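Side-chain contacts in OTU domain-containing protein wMelOTU (Wolbachia pipientis wMel, PDB 6W9O), which removes ubiquitin from modified proteins as an OTU-family cysteine protease, probably acting as a bacterial effector in the host cell: residues Q60-E63 and Q64-E68; C79-F82 and A83-P87; L159-S163 and G164-A168. All blocks are in the same frame, centred on the assembly; numbering follows the deposited sequence.

Interaction 1. Residues Q60-E63 and Q64-E68; sequences QSLE and QQTGE
With OG1 of Thr66 set between its own backbone N and carbonyl carbon (chi1 73°), the hydroxyl folds back onto the preceding helical turn, while Leu62, its CG anti to the backbone N (chi1 -178°), sends CD1 slantwise across that hydroxyl, 3.7 Å from Thr66 OG1. The hydroxyl thereby adds a second bond to a carbonyl that already accepts the helical N-H at the C-terminal end of helix 53-66: Leu62 O accepts from Thr66 N and from Thr66 OG1, each at 2.9 Å, the two donors arriving from opposite faces of the carbonyl plane. The hydroxyl lies 38° out of that plane. OG1 also accepts from Glu68 N at 3.1 Å, an ST turn that carries the chain out of the helix. Gly67, between Thr66 and Glu68 and at positive phi, gives its N to Glu63 O at 2.8 Å, and Glu68 O comes back within 3.3 Å of Glu63 CA in a CA-H...O contact. One residue earlier along the helix, Gln65 CG rests on Ser61 O, while the Ser61 hydroxyl bonds to His183 N and the Gln65 amide to Thr181 and Lys200. Since Thr66 OG1 donates to Leu62 O and accepts from Glu68 N, the rotation of this hydroxyl is probably fixed although the residue is exposed.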
loop_
_atom_site.group_PDB
_atom_site.type_symbol
_atom_site.label_atom_id
_atom_site.label_comp_id
_atom_site.label_asym_id
_atom_site.label_seq_id
_atom_site.Cartn_x
_atom_site.Cartn_y
_atom_site.Cartn_z
ATOM N N GLN A 60 -2.353 5.014 -6.631
ATOM C CA GLN A 60 -3.575 5.692 -7.055
ATOM C C GLN A 60 -4.259 6.334 -5.873
ATOM O O GLN A 60 -4.792 7.457 -5.992
ATOM C CB GLN A 60 -4.510 4.716 -7.757
ATOM C CG GLN A 60 -3.993 4.301 -9.165
ATOM C CD GLN A 60 -4.979 3.374 -9.805
ATOM O OE1 GLN A 60 -6.148 3.726 -9.980
ATOM N NE2 GLN A 60 -4.543 2.143 -10.130
ATOM N N SER A 61 -4.315 5.645 -4.733
ATOM C CA SER A 61 -4.994 6.246 -3.582
ATOM C C SER A 61 -4.176 7.412 -3.045
ATOM O O SER A 61 -4.737 8.477 -2.698
ATOM C CB SER A 61 -5.224 5.141 -2.525
ATOM O OG SER A 61 -5.705 5.723 -1.304
ATOM N N LEU A 62 -2.835 7.287 -3.053
ATOM C CA LEU A 62 -1.977 8.402 -2.629
ATOM C C LEU A 62 -2.228 9.633 -3.475
ATOM O O LEU A 62 -2.345 10.755 -2.952
ATOM C CB LEU A 62 -0.500 7.991 -2.722
ATOM C CG LEU A 62 0.508 9.053 -2.248
ATOM C CD1 LEU A 62 0.421 9.195 -0.737
ATOM C CD2 LEU A 62 1.920 8.686 -2.729
ATOM N N GLU A 63 -2.317 9.464 -4.798
ATOM C CA GLU A 63 -2.477 10.635 -5.649
ATOM C C GLU A 63 -3.832 11.287 -5.376
ATOM O O GLU A 63 -3.948 12.524 -5.300
ATOM C CB GLU A 63 -2.361 10.250 -7.129
ATOM C CG GLU A 63 -2.538 11.531 -7.990
ATOM C CD GLU A 63 -2.390 11.329 -9.485
ATOM O OE1 GLU A 63 -1.946 10.207 -9.908
ATOM O OE2 GLU A 63 -2.652 12.257 -10.249
ATOM N N GLN A 64 -4.877 10.475 -5.238
ATOM C CA GLN A 64 -6.187 11.086 -5.059
ATOM C C GLN A 64 -6.288 11.785 -3.713
ATOM O O GLN A 64 -6.901 12.860 -3.602
ATOM C CB GLN A 64 -7.238 9.972 -5.167
ATOM C CG GLN A 64 -8.618 10.515 -5.250
ATOM C CD GLN A 64 -9.617 9.409 -5.616
ATOM O OE1 GLN A 64 -10.083 8.768 -4.743
ATOM N NE2 GLN A 64 -9.946 9.258 -6.889
ATOM N N GLN A 65 -5.730 11.187 -2.662
ATOM C CA GLN A 65 -5.852 11.706 -1.297
ATOM C C GLN A 65 -4.965 12.917 -1.086
ATOM O O GLN A 65 -5.390 13.899 -0.447
ATOM C CB GLN A 65 -5.425 10.627 -0.276
ATOM C CG GLN A 65 -6.409 9.460 -0.181
ATOM C CD GLN A 65 -7.746 9.919 0.398
ATOM O OE1 GLN A 65 -8.587 10.469 -0.325
ATOM N NE2 GLN A 65 -7.936 9.770 1.704
ATOM N N THR A 66 -3.695 12.868 -1.574
ATOM C CA THR A 66 -2.733 13.938 -1.242
ATOM C C THR A 66 -2.256 14.757 -2.430
ATOM O O THR A 66 -1.605 15.804 -2.235
ATOM C CB THR A 66 -1.479 13.361 -0.570
ATOM O OG1 THR A 66 -0.680 12.670 -1.566
ATOM C CG2 THR A 66 -1.828 12.399 0.551
ATOM N N GLY A 67 -2.563 14.333 -3.654
ATOM C CA GLY A 67 -2.060 14.977 -4.824
ATOM C C GLY A 67 -0.658 14.552 -5.205
ATOM O O GLY A 67 -0.187 14.936 -6.281
ATOM N N GLU A 68 0.006 13.732 -4.396
ATOM C CA GLU A 68 1.391 13.402 -4.721
ATOM C C GLU A 68 1.416 12.265 -5.753
ATOM O O GLU A 68 0.799 11.211 -5.540
ATOM C CB GLU A 68 2.117 12.989 -3.443
ATOM C CG GLU A 68 3.645 12.820 -3.730
ATOM C CD GLU A 68 4.542 12.953 -2.500
ATOM O OE1 GLU A 68 4.039 12.997 -1.348
ATOM O OE2 GLU A 68 5.773 12.988 -2.723
#

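Interaction 2. Residues C79-F82 and A83-P87; sequences CREF and AQKNP
Arg80 and Gln84 cross one helical turn apart at the C-terminal end of helix 72-84, with the guanidinium and amide planes turned 73° from each other. The Gln84 amide nitrogen sits over one guanidinium face, Gln84 NE2 lying 3.4 Å from Arg80 NH2; both are donors, so this is a contact without a hydrogen bond. The arginine leaves the helix with CG opposite the backbone N (chi1 174°) and runs extended to NE, which carries the guanidinium out to where the glutamine amide crosses its face. A water in the guanidinium plane, at its edge, accepts from Arg80 NE and donates weakly to Gln84 OE1, linking the two groups indirectly.

Glu81 and Lys85 instead lie side by side, both extended and pointing the same way. Their salt bridge is long, Glu81 OE1 to Lys85 NZ measuring 3.9 Å, and the lysine stem packs on the glutamate carbonyl, with Lys85 CG 3.4 Å from Glu81 O. Beyond the helix the chain turns back, and Pro87 CB meets Phe82 CE2 obliquely at 3.9 Å. The Phe82 ring also makes an edge-to-face pair with Phe91 and touches Ile132, joining the helix end to helices 89-95 and 126-137. Over the centre of one face of this ring, 3.8 Å above its plane, sits a second water that donates to Phe82 O at 2.7 Å and to Lys85 O at 2.8 Å.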
loop_
_atom_site.group_PDB
_atom_site.type_symbol
_atom_site.label_atom_id
_atom_site.label_comp_id
_atom_site.label_asym_id
_atom_site.label_seq_id
_atom_site.Cartn_x
_atom_site.Cartn_y
_atom_site.Cartn_z
ATOM N N CYS A 79 11.542 1.438 -1.703
ATOM C CA CYS A 79 11.750 0.289 -0.823
ATOM C C CYS A 79 13.175 -0.209 -0.944
ATOM O O CYS A 79 13.808 -0.561 0.061
ATOM C CB CYS A 79 10.743 -0.816 -1.193
ATOM S SG CYS A 79 9.018 -0.307 -0.790
ATOM N N ARG A 80 13.728 -0.202 -2.171
ATOM C CA ARG A 80 15.142 -0.509 -2.334
ATOM C C ARG A 80 15.998 0.430 -1.501
ATOM O O ARG A 80 16.949 0.006 -0.840
ATOM C CB ARG A 80 15.532 -0.364 -3.816
ATOM C CG ARG A 80 16.994 -0.520 -4.072
ATOM C CD ARG A 80 17.265 -0.356 -5.558
ATOM N NE ARG A 80 18.684 -0.229 -5.825
ATOM C CZ ARG A 80 19.433 -1.233 -6.292
ATOM N NH1 ARG A 80 18.874 -2.425 -6.550
ATOM N NH2 ARG A 80 20.736 -1.047 -6.516
ATOM N N GLU A 81 15.709 1.729 -1.585
ATOM C CA GLU A 81 16.522 2.691 -0.850
ATOM C C GLU A 81 16.396 2.475 0.655
ATOM O O GLU A 81 17.388 2.553 1.380
ATOM C CB GLU A 81 16.047 4.104 -1.226
ATOM C CG GLU A 81 16.460 4.455 -2.646
ATOM C CD GLU A 81 16.174 5.906 -3.011
ATOM O OE1 GLU A 81 15.350 6.564 -2.339
ATOM O OE2 GLU A 81 16.774 6.361 -4.014
ATOM N N PHE A 82 15.179 2.217 1.138
ATOM C CA PHE A 82 15.019 1.910 2.552
ATOM C C PHE A 82 15.939 0.769 2.979
ATOM O O PHE A 82 16.614 0.844 4.021
ATOM C CB PHE A 82 13.543 1.583 2.812
ATOM C CG PHE A 82 13.239 1.285 4.248
ATOM C CD1 PHE A 82 12.707 2.264 5.070
ATOM C CD2 PHE A 82 13.455 -0.009 4.762
ATOM C CE1 PHE A 82 12.405 1.997 6.424
ATOM C CE2 PHE A 82 13.127 -0.301 6.076
ATOM C CZ PHE A 82 12.617 0.696 6.934
ATOM N N ALA A 83 15.991 -0.300 2.178
ATOM C CA ALA A 83 16.826 -1.454 2.518
ATOM C C ALA A 83 18.314 -1.158 2.436
ATOM O O ALA A 83 19.095 -1.759 3.182
ATOM C CB ALA A 83 16.497 -2.622 1.593
ATOM N N GLN A 84 18.729 -0.205 1.591
ATOM C CA GLN A 84 20.142 0.152 1.504
ATOM C C GLN A 84 20.604 1.119 2.589
ATOM O O GLN A 84 21.814 1.258 2.786
ATOM C CB GLN A 84 20.403 0.846 0.172
ATOM C CG GLN A 84 20.272 -0.115 -0.991
ATOM C CD GLN A 84 20.321 0.598 -2.322
ATOM O OE1 GLN A 84 19.810 1.710 -2.466
ATOM N NE2 GLN A 84 20.926 -0.047 -3.304
ATOM N N LYS A 85 19.707 1.850 3.242
ATOM C CA LYS A 85 20.103 2.957 4.133
ATOM C C LYS A 85 19.913 2.587 5.609
ATOM O O LYS A 85 19.075 3.183 6.309
ATOM C CB LYS A 85 19.286 4.229 3.786
ATOM C CG LYS A 85 19.653 4.807 2.404
ATOM C CD LYS A 85 18.749 5.988 2.044
ATOM C CE LYS A 85 19.005 6.468 0.614
ATOM N NZ LYS A 85 18.067 7.608 0.328
ATOM N N ASN A 86 20.764 1.677 6.086
ATOM C CA ASN A 86 20.792 1.279 7.518
ATOM C C ASN A 86 19.365 1.028 8.004
ATOM O O ASN A 86 18.921 1.731 8.917
ATOM C CB ASN A 86 21.460 2.373 8.353
ATOM C CG ASN A 86 21.675 1.986 9.800
ATOM O OD1 ASN A 86 21.635 2.839 10.684
ATOM N ND2 ASN A 86 21.911 0.710 10.051
ATOM N N PRO A 87 18.645 0.032 7.452
ATOM C CA PRO A 87 17.252 -0.216 7.852
ATOM C C PRO A 87 17.171 -0.677 9.299
ATOM O O PRO A 87 18.052 -1.376 9.806
ATOM C CB PRO A 87 16.778 -1.315 6.885
ATOM C CG PRO A 87 18.042 -2.017 6.472
ATOM C CD PRO A 87 19.099 -0.896 6.407
HETATM O O HOH W 1 18.558 2.807 -5.333
HETATM O O HOH W 2 16.377 2.558 6.125
#

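Interaction 3. Residues L159-S163 and G164-A168; sequences LIDNS and GSKSA
A beta hairpin with a two-residue type I turn, Asp161 to Gly164, sets Lys166 beside Leu159. The lysine amine donates to Leu159 O at 3.2 Å from well above the carbonyl plane, 69° out of it, whereas Lys166 N reaches the same oxygen from the opposite face at 2.9 Å. Lys166 bends at its last torsion (chi4 -44°), which curls NZ inward over the neighbouring strand and sets CE 4.0 Å from Leu159 CB. NZ also stands in a long salt bridge with Asp161 OD2, at 3.9 Å, the two side chains crossing at about a right angle. The hairpin supplies one of the two edge strands, 164-167, of the mixed sheet of this OTU domain, with Leu159 and Lys166 as a hydrogen-bonded antiparallel pair. At the turn, Asp161 OD2 accepts from Ser163 N at 2.9 Å, an Asx turn, and from Ser163 OG at 2.7 Å. Both donors come from the same face of the carboxylate, the hydroxyl on the syn side. Leu159 CD1 meets Ala168 CB at 4.0 Å. On the other face of the sheet, Ser165 OG touches Ile160 CG1 at 3.5 Å and is hydrogen-bonded to Asp127 OD1 of helix 126-137.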
loop_
_atom_site.group_PDB
_atom_site.type_symbol
_atom_site.label_atom_id
_atom_site.label_comp_id
_atom_site.label_asym_id
_atom_site.label_seq_id
_atom_site.Cartn_x
_atom_site.Cartn_y
_atom_site.Cartn_z
ATOM N N LEU A 159 -4.933 -1.466 9.610
ATOM C CA LEU A 159 -4.309 -0.168 9.455
ATOM C C LEU A 159 -2.829 -0.319 9.716
ATOM O O LEU A 159 -2.444 -0.893 10.744
ATOM C CB LEU A 159 -4.866 0.806 10.482
ATOM C CG LEU A 159 -6.179 1.422 10.060
ATOM C CD1 LEU A 159 -6.798 2.111 11.314
ATOM C CD2 LEU A 159 -5.923 2.473 8.975
ATOM N N ILE A 160 -2.021 0.132 8.768
ATOM C CA ILE A 160 -0.571 0.046 8.814
ATOM C C ILE A 160 -0.043 1.471 8.852
ATOM O O ILE A 160 -0.571 2.349 8.163
ATOM C CB ILE A 160 -0.030 -0.713 7.591
ATOM C CG1 ILE A 160 -0.462 -2.192 7.748
ATOM C CG2 ILE A 160 1.501 -0.697 7.523
ATOM C CD1 ILE A 160 -0.569 -2.912 6.484
ATOM N N ASP A 161 0.954 1.718 9.683
ATOM C CA ASP A 161 1.649 3.009 9.561
ATOM C C ASP A 161 3.130 2.772 9.732
ATOM O O ASP A 161 3.626 1.640 9.591
ATOM C CB ASP A 161 1.055 4.040 10.522
ATOM C CG ASP A 161 1.282 3.700 11.986
ATOM O OD1 ASP A 161 0.738 4.460 12.828
ATOM O OD2 ASP A 161 1.986 2.713 12.324
ATOM N N ASN A 162 3.869 3.853 9.968
ATOM C CA ASN A 162 5.314 3.710 9.983
ATOM C C ASN A 162 5.769 2.763 11.084
ATOM O O ASN A 162 6.885 2.199 10.990
ATOM C CB ASN A 162 5.983 5.090 10.109
ATOM C CG ASN A 162 5.639 5.804 11.384
ATOM O OD1 ASN A 162 4.483 5.891 11.792
ATOM N ND2 ASN A 162 6.659 6.342 12.031
ATOM N N SER A 163 4.914 2.534 12.086
ATOM C CA SER A 163 5.254 1.655 13.208
ATOM C C SER A 163 4.669 0.241 13.116
ATOM O O SER A 163 4.827 -0.539 14.074
ATOM C CB SER A 163 4.850 2.313 14.523
ATOM O OG SER A 163 3.435 2.439 14.593
ATOM N N GLY A 164 4.006 -0.115 12.025
ATOM C CA GLY A 164 3.548 -1.479 11.836
ATOM C C GLY A 164 2.050 -1.617 11.666
ATOM O O GLY A 164 1.369 -0.629 11.408
ATOM N N SER A 165 1.537 -2.836 11.827
ATOM C CA SER A 165 0.235 -3.263 11.314
ATOM C C SER A 165 -0.636 -3.657 12.484
ATOM O O SER A 165 -0.195 -4.417 13.334
ATOM C CB SER A 165 0.377 -4.563 10.492
ATOM O OG SER A 165 1.431 -4.527 9.520
ATOM N N LYS A 166 -1.874 -3.168 12.521
ATOM C CA LYS A 166 -2.819 -3.473 13.595
ATOM C C LYS A 166 -4.229 -3.594 13.009
ATOM O O LYS A 166 -4.565 -2.957 12.008
ATOM C CB LYS A 166 -2.830 -2.353 14.668
ATOM C CG LYS A 166 -2.687 -0.981 13.976
ATOM C CD LYS A 166 -2.920 0.288 14.776
ATOM C CE LYS A 166 -2.829 1.487 13.807
ATOM N NZ LYS A 166 -1.641 1.315 12.894
ATOM N N SER A 167 -5.080 -4.371 13.666
ATOM C CA SER A 167 -6.491 -4.397 13.282
ATOM C C SER A 167 -7.129 -3.062 13.623
ATOM O O SER A 167 -6.801 -2.448 14.644
ATOM C CB SER A 167 -7.199 -5.450 14.129
ATOM O OG SER A 167 -6.652 -6.720 13.825
ATOM N N ALA A 168 -8.070 -2.617 12.789
ATOM C CA ALA A 168 -8.775 -1.374 13.112
ATOM C C ALA A 168 -9.784 -1.664 14.221
ATOM O O ALA A 168 -10.841 -2.247 13.971
ATOM C CB ALA A 168 -9.443 -0.841 11.853
#

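From the N terminus, the three contacts follow in series, none nested in or crossing another, and each is a local closure within one continuous segment. Interaction 1 ends helix 53-66, where the chain leaves for helix 72-84; interaction 2 ends that second helix and starts the turn toward helix 89-95. Much later, interaction 3 closes the hairpin between strands 155-161 and 164-167. They do not touch: interactions 2 and 3 come nearest, with closest atoms about 7 Å apart. Helix 126-137 is touched by all three contacts and so connects the ends of helices 53-66 and 72-84 with the hairpin at the edge of the sheet.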